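Local coordinates for protein phospho-2-dehydro-3-deoxyheptonate aldolase (PDB 3TQK) that probably catalyses the condensation of phosphoenolpyruvate with D-erythrose 4-phosphate to give DAHP, the first step of chorismate biosynthesis, at residues Val12-Ile20 against Ile145-Leu153. Numbering follows the deposited sequence.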
# COMPACT_ATOMS: atom_id res chain seq x y z
N VAL A 12 -8.04 -15.48 17.18
CA VAL A 12 -9.03 -16.00 16.24
C VAL A 12 -9.78 -14.87 15.56
O VAL A 12 -10.07 -13.85 16.18
CB VAL A 12 -10.05 -16.91 16.96
CG1 VAL A 12 -11.15 -17.34 16.03
CG2 VAL A 12 -9.34 -18.12 17.52
N LEU A 13 -10.04 -15.05 14.28
CA LEU A 13 -10.90 -14.17 13.48
C LEU A 13 -12.08 -15.01 12.95
O LEU A 13 -11.87 -16.09 12.41
CB LEU A 13 -10.12 -13.59 12.31
CG LEU A 13 -10.85 -12.55 11.47
CD1 LEU A 13 -11.17 -11.30 12.28
CD2 LEU A 13 -10.02 -12.17 10.23
N ILE A 14 -13.30 -14.51 13.12
CA ILE A 14 -14.48 -15.20 12.61
C ILE A 14 -14.63 -14.89 11.12
O ILE A 14 -14.65 -13.71 10.74
CB ILE A 14 -15.78 -14.77 13.35
CG1 ILE A 14 -15.63 -14.88 14.87
CG2 ILE A 14 -16.94 -15.66 12.93
CD1 ILE A 14 -15.24 -16.26 15.37
N PRO A 15 -14.73 -15.93 10.26
CA PRO A 15 -14.81 -15.71 8.82
C PRO A 15 -16.09 -15.03 8.39
O PRO A 15 -17.10 -15.13 9.09
CB PRO A 15 -14.71 -17.10 8.22
CG PRO A 15 -14.94 -18.05 9.31
CD PRO A 15 -14.65 -17.36 10.60
N ALA A 16 -16.04 -14.34 7.26
CA ALA A 16 -17.16 -13.55 6.75
C ALA A 16 -18.40 -14.39 6.59
O ALA A 16 -19.51 -13.91 6.82
CB ALA A 16 -16.78 -12.87 5.42
N GLU A 17 -18.21 -15.64 6.18
CA GLU A 17 -19.29 -16.63 6.09
C GLU A 17 -20.27 -16.53 7.24
O GLU A 17 -21.49 -16.58 7.07
CB GLU A 17 -18.71 -18.04 6.21
CG GLU A 17 -18.55 -18.80 4.95
CD GLU A 17 -18.06 -20.21 5.22
OE1 GLU A 17 -17.61 -20.50 6.36
OE2 GLU A 17 -18.12 -21.03 4.28
N VAL A 18 -19.69 -16.50 8.44
CA VAL A 18 -20.46 -16.61 9.66
C VAL A 18 -21.23 -15.31 9.85
O VAL A 18 -22.42 -15.34 10.12
CB VAL A 18 -19.54 -16.92 10.86
CG1 VAL A 18 -20.31 -16.82 12.15
CG2 VAL A 18 -18.92 -18.32 10.70
N LEU A 19 -20.57 -14.17 9.66
CA LEU A 19 -21.24 -12.89 9.82
C LEU A 19 -22.31 -12.68 8.76
O LEU A 19 -23.30 -12.02 9.01
CB LEU A 19 -20.26 -11.72 9.79
CG LEU A 19 -19.09 -11.75 10.78
CD1 LEU A 19 -18.54 -10.32 11.04
CD2 LEU A 19 -19.47 -12.44 12.05
N ILE A 20 -22.09 -13.23 7.57
CA ILE A 20 -23.08 -13.19 6.49
C ILE A 20 -24.31 -14.02 6.84
O ILE A 20 -25.42 -13.61 6.55
CB ILE A 20 -22.47 -13.60 5.12
CG1 ILE A 20 -21.47 -12.52 4.66
CG2 ILE A 20 -23.58 -13.80 4.04
CD1 ILE A 20 -20.52 -12.94 3.55
N ILE A 145 -8.75 -8.62 3.34
CA ILE A 145 -9.46 -9.43 4.32
C ILE A 145 -10.83 -8.81 4.65
O ILE A 145 -11.85 -9.49 4.54
CB ILE A 145 -8.60 -9.64 5.60
CG1 ILE A 145 -7.38 -10.51 5.25
CG2 ILE A 145 -9.39 -10.30 6.70
CD1 ILE A 145 -6.31 -10.64 6.36
N THR A 146 -10.86 -7.53 5.01
CA THR A 146 -12.10 -6.88 5.45
C THR A 146 -13.20 -6.83 4.40
O THR A 146 -14.37 -6.98 4.73
CB THR A 146 -11.86 -5.45 6.03
OG1 THR A 146 -11.23 -4.62 5.04
CG2 THR A 146 -10.95 -5.51 7.28
N PRO A 147 -12.86 -6.64 3.11
CA PRO A 147 -13.94 -6.49 2.13
C PRO A 147 -14.92 -7.65 2.02
O PRO A 147 -16.08 -7.42 1.69
CB PRO A 147 -13.19 -6.33 0.82
CG PRO A 147 -11.89 -5.75 1.21
CD PRO A 147 -11.54 -6.44 2.48
N GLN A 148 -14.47 -8.87 2.28
CA GLN A 148 -15.36 -10.04 2.22
C GLN A 148 -16.50 -9.94 3.22
O GLN A 148 -17.54 -10.57 3.03
CB GLN A 148 -14.56 -11.32 2.47
CG GLN A 148 -13.60 -11.69 1.34
CD GLN A 148 -14.30 -12.21 0.07
OE1 GLN A 148 -15.53 -12.11 -0.09
NE2 GLN A 148 -13.51 -12.78 -0.83
N TYR A 149 -16.32 -9.13 4.26
CA TYR A 149 -17.34 -8.96 5.28
C TYR A 149 -18.49 -8.04 4.88
O TYR A 149 -19.54 -8.07 5.53
CB TYR A 149 -16.70 -8.47 6.59
CG TYR A 149 -15.82 -9.51 7.22
CD1 TYR A 149 -14.53 -9.73 6.75
CD2 TYR A 149 -16.29 -10.30 8.26
CE1 TYR A 149 -13.72 -10.70 7.31
CE2 TYR A 149 -15.48 -11.28 8.85
CZ TYR A 149 -14.20 -11.47 8.36
OH TYR A 149 -13.40 -12.42 8.92
N PHE A 150 -18.33 -7.22 3.85
CA PHE A 150 -19.40 -6.29 3.48
C PHE A 150 -19.39 -5.70 2.05
O PHE A 150 -20.17 -4.79 1.77
CB PHE A 150 -19.45 -5.13 4.49
CG PHE A 150 -18.11 -4.49 4.77
CD1 PHE A 150 -17.51 -4.64 6.00
CD2 PHE A 150 -17.47 -3.74 3.82
CE1 PHE A 150 -16.28 -4.06 6.27
CE2 PHE A 150 -16.25 -3.15 4.09
CZ PHE A 150 -15.66 -3.32 5.32
N ALA A 151 -18.55 -6.21 1.16
CA ALA A 151 -18.38 -5.58 -0.17
C ALA A 151 -19.66 -5.58 -1.02
O ALA A 151 -19.81 -4.73 -1.90
CB ALA A 151 -17.25 -6.25 -0.94
N GLU A 152 -20.57 -6.52 -0.76
CA GLU A 152 -21.85 -6.62 -1.46
C GLU A 152 -22.90 -5.63 -0.92
O GLU A 152 -24.01 -5.56 -1.45
CB GLU A 152 -22.39 -8.08 -1.44
CG GLU A 152 -23.30 -8.48 -0.23
CD GLU A 152 -22.55 -8.83 1.07
OE1 GLU A 152 -21.45 -8.29 1.31
OE2 GLU A 152 -23.07 -9.65 1.85
N LEU A 153 -22.57 -4.89 0.13
CA LEU A 153 -23.42 -3.82 0.66
C LEU A 153 -22.91 -2.43 0.22
O LEU A 153 -23.52 -1.41 0.53
CB LEU A 153 -23.45 -3.89 2.18
CG LEU A 153 -24.17 -5.11 2.76
CD1 LEU A 153 -23.76 -5.33 4.21
CD2 LEU A 153 -25.68 -4.97 2.62
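This contact centres on the side chain of Y149, which packs against the start of helix 16-22, one face of its ring under the methyl of A16 and its hydroxyl bonded to the backbone of I14, at the periphery of the chain where the N-terminal segment packs against the connection between strands 137-140 and 156-159. The methyl CB of A16 sits 3.8 Å from the ring centroid, only 8° off the ring normal, a CH-pi contact straight over one face. The same methyl also lies 3.4 Å from Q148 O. At the far end of the ring, Y149 OH donates to I14 O at 2.6 Å, approaching it obliquely, with the donor tilted 33° out of the carbonyl plane. With CG anti to its carbonyl carbon (chi1 -68°), Y149 places its ring beneath A16, the first residue after P15 at the N-cap position. L19 CD1 fills in at the ring edge, 3.6 Å from Y149 CD2, while L13 reaches in from the hydroxyl end, its CG 3.6 Å from Y149 OH. The strands joined through 145-153 are the third and fourth of the eight-stranded TIM barrel; the contact joins the segment ahead of the barrel to the loop between them, away from the manganese site. Farther along the helix, I20 CD1 packs 3.8 Å from Q148 O, and the carboxylate oxygen OE2 of E152 comes near CG1 of I20 and is held in a salt bridge to R124 of helix 116-132. R124 also donates to Y149 O. L13 CD2 touches I145 CG2 at 4.0 Å; T215 of the second subunit packs on L13, and L207 of the same subunit on I145 and T146.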